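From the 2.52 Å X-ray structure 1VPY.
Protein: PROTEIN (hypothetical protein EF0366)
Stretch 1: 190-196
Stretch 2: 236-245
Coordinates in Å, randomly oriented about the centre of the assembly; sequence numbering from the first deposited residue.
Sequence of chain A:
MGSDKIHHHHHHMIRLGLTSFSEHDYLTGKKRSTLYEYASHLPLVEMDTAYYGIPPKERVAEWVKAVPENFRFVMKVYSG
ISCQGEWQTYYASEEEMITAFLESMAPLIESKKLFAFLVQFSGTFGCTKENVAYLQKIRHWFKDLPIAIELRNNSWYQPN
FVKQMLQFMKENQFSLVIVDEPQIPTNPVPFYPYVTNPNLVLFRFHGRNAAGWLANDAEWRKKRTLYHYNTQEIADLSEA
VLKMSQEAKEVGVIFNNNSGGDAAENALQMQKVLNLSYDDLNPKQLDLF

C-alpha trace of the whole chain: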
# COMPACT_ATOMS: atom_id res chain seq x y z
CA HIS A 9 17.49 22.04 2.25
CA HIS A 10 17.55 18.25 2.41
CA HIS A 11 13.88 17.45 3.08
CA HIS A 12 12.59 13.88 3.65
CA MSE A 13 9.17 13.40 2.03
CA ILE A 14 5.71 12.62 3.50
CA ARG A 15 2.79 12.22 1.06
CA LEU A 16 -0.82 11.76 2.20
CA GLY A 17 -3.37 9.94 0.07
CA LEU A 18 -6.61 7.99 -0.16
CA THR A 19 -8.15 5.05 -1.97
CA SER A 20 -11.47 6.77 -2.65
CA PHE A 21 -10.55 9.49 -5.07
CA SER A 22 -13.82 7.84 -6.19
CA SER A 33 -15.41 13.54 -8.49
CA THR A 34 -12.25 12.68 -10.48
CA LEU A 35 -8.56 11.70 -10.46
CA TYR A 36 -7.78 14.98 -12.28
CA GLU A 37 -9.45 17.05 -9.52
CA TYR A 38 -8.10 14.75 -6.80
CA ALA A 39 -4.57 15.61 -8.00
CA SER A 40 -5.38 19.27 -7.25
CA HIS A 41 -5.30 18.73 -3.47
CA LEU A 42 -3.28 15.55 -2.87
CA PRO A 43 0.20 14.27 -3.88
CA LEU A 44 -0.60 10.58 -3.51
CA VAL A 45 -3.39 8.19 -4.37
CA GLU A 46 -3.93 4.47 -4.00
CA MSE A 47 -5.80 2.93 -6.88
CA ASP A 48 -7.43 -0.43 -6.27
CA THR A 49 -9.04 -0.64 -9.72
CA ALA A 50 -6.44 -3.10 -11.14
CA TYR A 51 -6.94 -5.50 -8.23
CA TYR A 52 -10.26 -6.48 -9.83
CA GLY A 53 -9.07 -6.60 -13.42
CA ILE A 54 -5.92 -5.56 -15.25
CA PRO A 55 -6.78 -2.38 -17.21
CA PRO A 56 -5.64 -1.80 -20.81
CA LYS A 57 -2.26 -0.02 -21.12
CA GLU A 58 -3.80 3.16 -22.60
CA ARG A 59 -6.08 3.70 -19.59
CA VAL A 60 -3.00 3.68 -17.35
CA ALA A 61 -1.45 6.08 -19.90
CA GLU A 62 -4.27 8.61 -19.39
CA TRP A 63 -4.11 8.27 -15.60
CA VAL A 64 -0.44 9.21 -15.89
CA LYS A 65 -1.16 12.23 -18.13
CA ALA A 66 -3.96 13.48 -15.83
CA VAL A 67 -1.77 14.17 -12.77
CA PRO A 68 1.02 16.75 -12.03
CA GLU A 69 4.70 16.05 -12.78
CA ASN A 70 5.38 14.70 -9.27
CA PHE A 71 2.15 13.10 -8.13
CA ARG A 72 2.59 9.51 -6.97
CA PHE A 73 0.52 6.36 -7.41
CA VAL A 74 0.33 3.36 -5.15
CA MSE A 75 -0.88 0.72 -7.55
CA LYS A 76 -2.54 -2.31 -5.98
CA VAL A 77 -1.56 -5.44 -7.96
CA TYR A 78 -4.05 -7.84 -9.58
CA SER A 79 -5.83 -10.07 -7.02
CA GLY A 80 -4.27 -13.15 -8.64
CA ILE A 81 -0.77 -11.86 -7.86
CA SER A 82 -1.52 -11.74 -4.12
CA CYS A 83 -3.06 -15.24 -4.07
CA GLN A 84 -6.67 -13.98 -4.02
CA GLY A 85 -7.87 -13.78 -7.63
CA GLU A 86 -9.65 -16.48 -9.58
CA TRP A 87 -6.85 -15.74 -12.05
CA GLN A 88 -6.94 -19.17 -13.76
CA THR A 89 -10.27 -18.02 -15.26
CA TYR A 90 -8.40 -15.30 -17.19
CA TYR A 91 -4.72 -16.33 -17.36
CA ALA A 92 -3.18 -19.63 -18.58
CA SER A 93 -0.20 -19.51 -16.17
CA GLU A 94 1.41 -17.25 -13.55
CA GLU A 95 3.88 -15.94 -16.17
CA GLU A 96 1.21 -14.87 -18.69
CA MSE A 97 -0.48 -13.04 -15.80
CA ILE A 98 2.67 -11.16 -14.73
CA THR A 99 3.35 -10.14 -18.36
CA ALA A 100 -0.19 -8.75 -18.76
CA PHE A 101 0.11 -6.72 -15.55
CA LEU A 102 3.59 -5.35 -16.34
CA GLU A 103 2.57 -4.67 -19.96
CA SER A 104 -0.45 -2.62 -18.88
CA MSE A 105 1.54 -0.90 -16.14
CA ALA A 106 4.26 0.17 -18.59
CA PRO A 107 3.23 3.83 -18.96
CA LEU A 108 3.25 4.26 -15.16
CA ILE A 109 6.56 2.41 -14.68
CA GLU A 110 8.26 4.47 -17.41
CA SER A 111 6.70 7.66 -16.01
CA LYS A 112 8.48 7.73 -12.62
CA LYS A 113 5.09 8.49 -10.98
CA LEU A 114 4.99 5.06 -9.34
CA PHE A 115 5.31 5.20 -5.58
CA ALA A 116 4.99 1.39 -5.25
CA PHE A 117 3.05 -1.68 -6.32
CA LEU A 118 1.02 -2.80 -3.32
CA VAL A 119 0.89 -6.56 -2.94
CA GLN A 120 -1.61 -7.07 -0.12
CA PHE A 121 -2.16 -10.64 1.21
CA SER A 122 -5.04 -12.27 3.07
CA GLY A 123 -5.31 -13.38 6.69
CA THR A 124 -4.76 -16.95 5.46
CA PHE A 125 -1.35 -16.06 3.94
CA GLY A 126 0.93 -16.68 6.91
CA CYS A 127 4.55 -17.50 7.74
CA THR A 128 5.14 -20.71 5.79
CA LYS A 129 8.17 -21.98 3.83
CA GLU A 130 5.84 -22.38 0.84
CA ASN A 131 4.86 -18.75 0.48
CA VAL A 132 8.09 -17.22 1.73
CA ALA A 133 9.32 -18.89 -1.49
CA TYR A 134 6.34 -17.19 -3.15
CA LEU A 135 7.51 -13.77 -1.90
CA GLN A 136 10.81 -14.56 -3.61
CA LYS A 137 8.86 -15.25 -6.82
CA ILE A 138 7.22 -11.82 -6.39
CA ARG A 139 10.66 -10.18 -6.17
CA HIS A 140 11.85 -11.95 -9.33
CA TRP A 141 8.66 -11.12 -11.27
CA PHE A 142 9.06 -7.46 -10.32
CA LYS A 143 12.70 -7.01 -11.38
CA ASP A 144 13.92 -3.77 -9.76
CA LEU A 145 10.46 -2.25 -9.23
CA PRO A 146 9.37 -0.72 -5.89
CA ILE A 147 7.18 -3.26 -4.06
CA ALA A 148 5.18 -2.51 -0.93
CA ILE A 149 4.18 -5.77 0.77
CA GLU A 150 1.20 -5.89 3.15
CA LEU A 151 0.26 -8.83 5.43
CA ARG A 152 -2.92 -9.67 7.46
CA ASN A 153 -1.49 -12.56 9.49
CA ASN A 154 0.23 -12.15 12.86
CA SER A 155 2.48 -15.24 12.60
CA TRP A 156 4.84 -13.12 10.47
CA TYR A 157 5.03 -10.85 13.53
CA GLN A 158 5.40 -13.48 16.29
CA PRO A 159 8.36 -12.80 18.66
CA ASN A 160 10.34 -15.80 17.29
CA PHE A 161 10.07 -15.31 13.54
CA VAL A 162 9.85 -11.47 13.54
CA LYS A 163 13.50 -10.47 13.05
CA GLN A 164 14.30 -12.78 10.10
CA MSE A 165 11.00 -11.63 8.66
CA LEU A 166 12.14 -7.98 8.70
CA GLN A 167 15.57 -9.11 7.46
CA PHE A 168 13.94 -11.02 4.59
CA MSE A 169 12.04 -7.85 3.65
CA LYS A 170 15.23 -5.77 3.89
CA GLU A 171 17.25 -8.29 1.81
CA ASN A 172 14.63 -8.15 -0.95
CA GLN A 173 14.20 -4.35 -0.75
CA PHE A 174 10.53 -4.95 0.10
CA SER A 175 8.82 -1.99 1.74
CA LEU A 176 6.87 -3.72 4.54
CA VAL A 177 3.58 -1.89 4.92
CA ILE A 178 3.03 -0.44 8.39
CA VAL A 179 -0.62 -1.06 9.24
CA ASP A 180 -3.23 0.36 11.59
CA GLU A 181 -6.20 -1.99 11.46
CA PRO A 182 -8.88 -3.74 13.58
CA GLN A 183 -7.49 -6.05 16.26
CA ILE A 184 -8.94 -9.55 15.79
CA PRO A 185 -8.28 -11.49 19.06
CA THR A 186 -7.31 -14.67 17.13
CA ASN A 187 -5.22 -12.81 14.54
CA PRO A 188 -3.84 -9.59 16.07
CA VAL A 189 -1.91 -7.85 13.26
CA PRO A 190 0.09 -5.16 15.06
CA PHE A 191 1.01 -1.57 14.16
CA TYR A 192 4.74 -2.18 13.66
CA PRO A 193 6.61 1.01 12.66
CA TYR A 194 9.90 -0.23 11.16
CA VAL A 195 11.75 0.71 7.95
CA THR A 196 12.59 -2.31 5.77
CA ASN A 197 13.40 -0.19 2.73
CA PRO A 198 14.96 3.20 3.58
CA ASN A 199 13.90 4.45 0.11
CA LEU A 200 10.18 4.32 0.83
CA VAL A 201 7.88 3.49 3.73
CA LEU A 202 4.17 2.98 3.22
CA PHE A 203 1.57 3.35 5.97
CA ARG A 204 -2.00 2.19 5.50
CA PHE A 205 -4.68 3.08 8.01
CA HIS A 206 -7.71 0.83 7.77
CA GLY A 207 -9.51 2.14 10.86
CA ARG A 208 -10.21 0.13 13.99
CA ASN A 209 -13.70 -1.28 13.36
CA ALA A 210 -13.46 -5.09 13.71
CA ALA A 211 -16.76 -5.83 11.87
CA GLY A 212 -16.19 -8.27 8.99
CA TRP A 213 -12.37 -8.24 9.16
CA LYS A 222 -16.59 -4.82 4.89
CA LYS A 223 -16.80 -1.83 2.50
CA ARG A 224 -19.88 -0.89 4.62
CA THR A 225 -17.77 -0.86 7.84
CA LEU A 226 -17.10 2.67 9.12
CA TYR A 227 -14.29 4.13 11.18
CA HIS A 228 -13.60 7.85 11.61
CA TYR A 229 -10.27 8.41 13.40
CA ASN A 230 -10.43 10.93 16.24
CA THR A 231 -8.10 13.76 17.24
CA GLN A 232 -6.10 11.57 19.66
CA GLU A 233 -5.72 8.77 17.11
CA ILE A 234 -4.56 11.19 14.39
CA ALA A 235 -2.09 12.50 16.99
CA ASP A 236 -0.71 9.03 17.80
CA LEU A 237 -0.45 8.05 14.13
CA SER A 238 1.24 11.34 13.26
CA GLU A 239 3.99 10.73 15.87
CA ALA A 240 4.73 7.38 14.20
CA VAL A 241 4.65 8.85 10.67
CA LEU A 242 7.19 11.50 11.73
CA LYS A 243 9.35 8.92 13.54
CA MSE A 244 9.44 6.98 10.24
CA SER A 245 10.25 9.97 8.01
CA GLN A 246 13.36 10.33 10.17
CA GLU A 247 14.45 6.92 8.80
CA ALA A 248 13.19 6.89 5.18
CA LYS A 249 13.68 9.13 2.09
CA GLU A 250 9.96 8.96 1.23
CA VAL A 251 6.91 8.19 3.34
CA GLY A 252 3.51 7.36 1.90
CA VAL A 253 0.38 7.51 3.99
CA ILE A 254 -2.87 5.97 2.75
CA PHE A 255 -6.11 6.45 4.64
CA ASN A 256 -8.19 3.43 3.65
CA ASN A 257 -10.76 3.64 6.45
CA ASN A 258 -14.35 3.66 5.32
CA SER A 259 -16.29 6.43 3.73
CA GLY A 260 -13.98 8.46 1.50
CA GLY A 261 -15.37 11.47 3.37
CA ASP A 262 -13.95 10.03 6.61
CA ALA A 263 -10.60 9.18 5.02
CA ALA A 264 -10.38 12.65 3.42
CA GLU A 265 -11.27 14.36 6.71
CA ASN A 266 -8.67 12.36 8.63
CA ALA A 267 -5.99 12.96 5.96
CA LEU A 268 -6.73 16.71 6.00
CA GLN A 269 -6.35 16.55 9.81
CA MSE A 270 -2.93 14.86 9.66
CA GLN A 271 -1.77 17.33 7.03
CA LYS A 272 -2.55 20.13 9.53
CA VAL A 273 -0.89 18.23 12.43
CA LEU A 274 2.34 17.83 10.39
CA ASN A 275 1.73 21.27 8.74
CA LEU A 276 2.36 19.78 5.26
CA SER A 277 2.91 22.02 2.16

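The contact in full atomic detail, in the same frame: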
# COMPACT_ATOMS: atom_id res chain seq x y z
N PRO A 190 -0.25 -6.36 14.29
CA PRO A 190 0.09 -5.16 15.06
C PRO A 190 0.41 -3.95 14.18
O PRO A 190 0.50 -4.06 12.96
CB PRO A 190 1.32 -5.59 15.87
CG PRO A 190 1.86 -6.82 15.18
CD PRO A 190 0.93 -7.21 14.07
N PHE A 191 0.52 -2.79 14.81
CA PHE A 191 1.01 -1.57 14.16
C PHE A 191 2.51 -1.51 14.44
O PHE A 191 2.93 -1.13 15.53
CB PHE A 191 0.28 -0.36 14.74
CG PHE A 191 0.76 0.96 14.20
CD1 PHE A 191 0.29 1.43 12.97
CD2 PHE A 191 1.64 1.75 14.92
CE1 PHE A 191 0.71 2.65 12.47
CE2 PHE A 191 2.07 2.97 14.43
CZ PHE A 191 1.60 3.43 13.19
N TYR A 192 3.31 -1.91 13.45
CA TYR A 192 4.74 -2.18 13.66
C TYR A 192 5.64 -1.23 12.86
O TYR A 192 6.12 -1.59 11.79
CB TYR A 192 5.03 -3.63 13.27
CG TYR A 192 6.19 -4.26 13.99
CD1 TYR A 192 6.02 -4.82 15.26
CD2 TYR A 192 7.46 -4.32 13.41
CE1 TYR A 192 7.09 -5.42 15.94
CE2 TYR A 192 8.53 -4.90 14.08
CZ TYR A 192 8.34 -5.46 15.34
OH TYR A 192 9.40 -6.04 16.00
N PRO A 193 5.90 -0.03 13.41
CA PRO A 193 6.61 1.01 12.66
C PRO A 193 8.11 0.71 12.56
O PRO A 193 8.86 0.94 13.51
CB PRO A 193 6.35 2.29 13.46
CG PRO A 193 6.11 1.83 14.86
CD PRO A 193 5.58 0.41 14.79
N TYR A 194 8.52 0.20 11.40
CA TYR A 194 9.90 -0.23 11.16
C TYR A 194 10.19 -0.05 9.68
O TYR A 194 9.35 -0.42 8.84
CB TYR A 194 10.07 -1.71 11.54
CG TYR A 194 11.49 -2.22 11.40
CD1 TYR A 194 12.00 -2.64 10.16
CD2 TYR A 194 12.34 -2.28 12.50
CE1 TYR A 194 13.30 -3.10 10.03
CE2 TYR A 194 13.65 -2.74 12.39
CZ TYR A 194 14.12 -3.15 11.15
OH TYR A 194 15.41 -3.60 11.04
N VAL A 195 11.36 0.50 9.35
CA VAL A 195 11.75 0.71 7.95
C VAL A 195 12.51 -0.48 7.39
O VAL A 195 13.61 -0.77 7.84
CB VAL A 195 12.61 1.97 7.78
CG1 VAL A 195 12.94 2.19 6.33
CG2 VAL A 195 11.90 3.19 8.34
N THR A 196 11.93 -1.17 6.42
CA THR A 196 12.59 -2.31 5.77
C THR A 196 13.28 -1.87 4.49
O THR A 196 14.24 -2.49 4.04
CB THR A 196 11.59 -3.40 5.40
OG1 THR A 196 10.58 -2.83 4.56
CG2 THR A 196 10.95 -3.98 6.64
N ASP A 236 -1.57 10.20 17.60
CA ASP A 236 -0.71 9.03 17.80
C ASP A 236 -0.07 8.63 16.48
O ASP A 236 1.15 8.48 16.40
CB ASP A 236 -1.50 7.85 18.37
CG ASP A 236 -2.00 8.10 19.80
OD1 ASP A 236 -1.28 8.69 20.62
OD2 ASP A 236 -3.14 7.67 20.10
N LEU A 237 -0.90 8.49 15.45
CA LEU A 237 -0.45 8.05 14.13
C LEU A 237 0.49 9.04 13.46
O LEU A 237 1.35 8.65 12.67
CB LEU A 237 -1.64 7.78 13.21
CG LEU A 237 -2.65 6.72 13.62
CD1 LEU A 237 -3.93 6.87 12.82
CD2 LEU A 237 -2.09 5.32 13.48
N SER A 238 0.34 10.33 13.78
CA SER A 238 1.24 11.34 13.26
C SER A 238 2.64 11.22 13.87
O SER A 238 3.64 11.37 13.15
CB SER A 238 0.66 12.73 13.50
OG SER A 238 -0.53 12.89 12.75
N GLU A 239 2.71 10.96 15.18
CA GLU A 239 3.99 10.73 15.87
C GLU A 239 4.78 9.64 15.16
O GLU A 239 5.98 9.80 14.92
CB GLU A 239 3.79 10.31 17.33
CG GLU A 239 3.72 11.43 18.36
CD GLU A 239 3.86 10.90 19.79
OE1 GLU A 239 5.01 10.65 20.22
OE2 GLU A 239 2.82 10.73 20.49
N ALA A 240 4.10 8.54 14.83
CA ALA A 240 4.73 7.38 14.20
C ALA A 240 5.16 7.68 12.77
O ALA A 240 6.24 7.25 12.34
CB ALA A 240 3.79 6.19 14.25
N VAL A 241 4.33 8.41 12.04
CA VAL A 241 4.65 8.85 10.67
C VAL A 241 5.92 9.71 10.66
O VAL A 241 6.82 9.49 9.84
CB VAL A 241 3.44 9.56 10.00
CG1 VAL A 241 3.87 10.52 8.88
CG2 VAL A 241 2.46 8.54 9.46
N LEU A 242 5.99 10.68 11.57
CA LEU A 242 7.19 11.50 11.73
C LEU A 242 8.41 10.67 12.11
O LEU A 242 9.47 10.81 11.51
CB LEU A 242 6.97 12.60 12.77
CG LEU A 242 6.24 13.86 12.33
CD1 LEU A 242 5.83 14.63 13.58
CD2 LEU A 242 7.10 14.73 11.42
N LYS A 243 8.25 9.80 13.11
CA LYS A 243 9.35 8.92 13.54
C LYS A 243 9.89 8.08 12.37
O LYS A 243 11.09 7.80 12.31
CB LYS A 243 8.92 8.03 14.71
CG LYS A 243 10.08 7.44 15.51
N MSE A 244 9.02 7.72 11.43
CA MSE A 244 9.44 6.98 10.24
C MSE A 244 10.10 7.86 9.18
O MSE A 244 11.04 7.42 8.51
CB MSE A 244 8.27 6.21 9.64
CG MSE A 244 7.81 5.00 10.45
SE MSE A 244 9.21 3.67 10.92
CE MSE A 244 9.71 4.30 12.77
N SER A 245 9.63 9.09 9.00
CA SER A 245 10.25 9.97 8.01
C SER A 245 11.67 10.38 8.42
O SER A 245 12.46 10.83 7.60
CB SER A 245 9.40 11.20 7.72
OG SER A 245 9.54 12.15 8.76

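Stretch 2 is helical throughout and packs against stretch 1, which has no regular helix or strand. No hydrogen bond crosses between them; the contacts are van der Waals, mostly between apolar side chains, with some to backbone atoms of stretch 1.

Asp-236 makes no contact, and its carboxylate leads away from stretch 1. Leu-237 sets its CA-to-CB bond sideways, but the end of its side chain comes nearer. Its CD2 lies 4.0 Å from CE1 of Phe-191. Ser-238 and Glu-239 are out of reach.

Ala-240 points toward stretch 1. Its CB sits at the edge of the Phe-191 ring, near the ring plane, 3.7 Å from CE2. The CA atoms of Ala-240 and Pro-193 are 6.8 Å apart, the nearest approach of the two backbones by CA.

Val-241 points away, and Leu-242 is out of reach. Lys-243 points toward stretch 1 but is modelled only to CG and makes no contact.

Met-244, a selenomethionine, has the largest area covered. It reaches three consecutive residues. Its CE is 3.5 Å from O of Pro-193 and 4.0 Å from CB of Pro-193. Its SE is 3.6 Å from N of Tyr-194 and 3.8 Å from CG2 of Val-195. The CA-to-CB bond of Tyr-194 points away from stretch 2.

Ser-245 also points away. Its OG instead donates a hydrogen bond to O of Leu-242, at 3.1 Å.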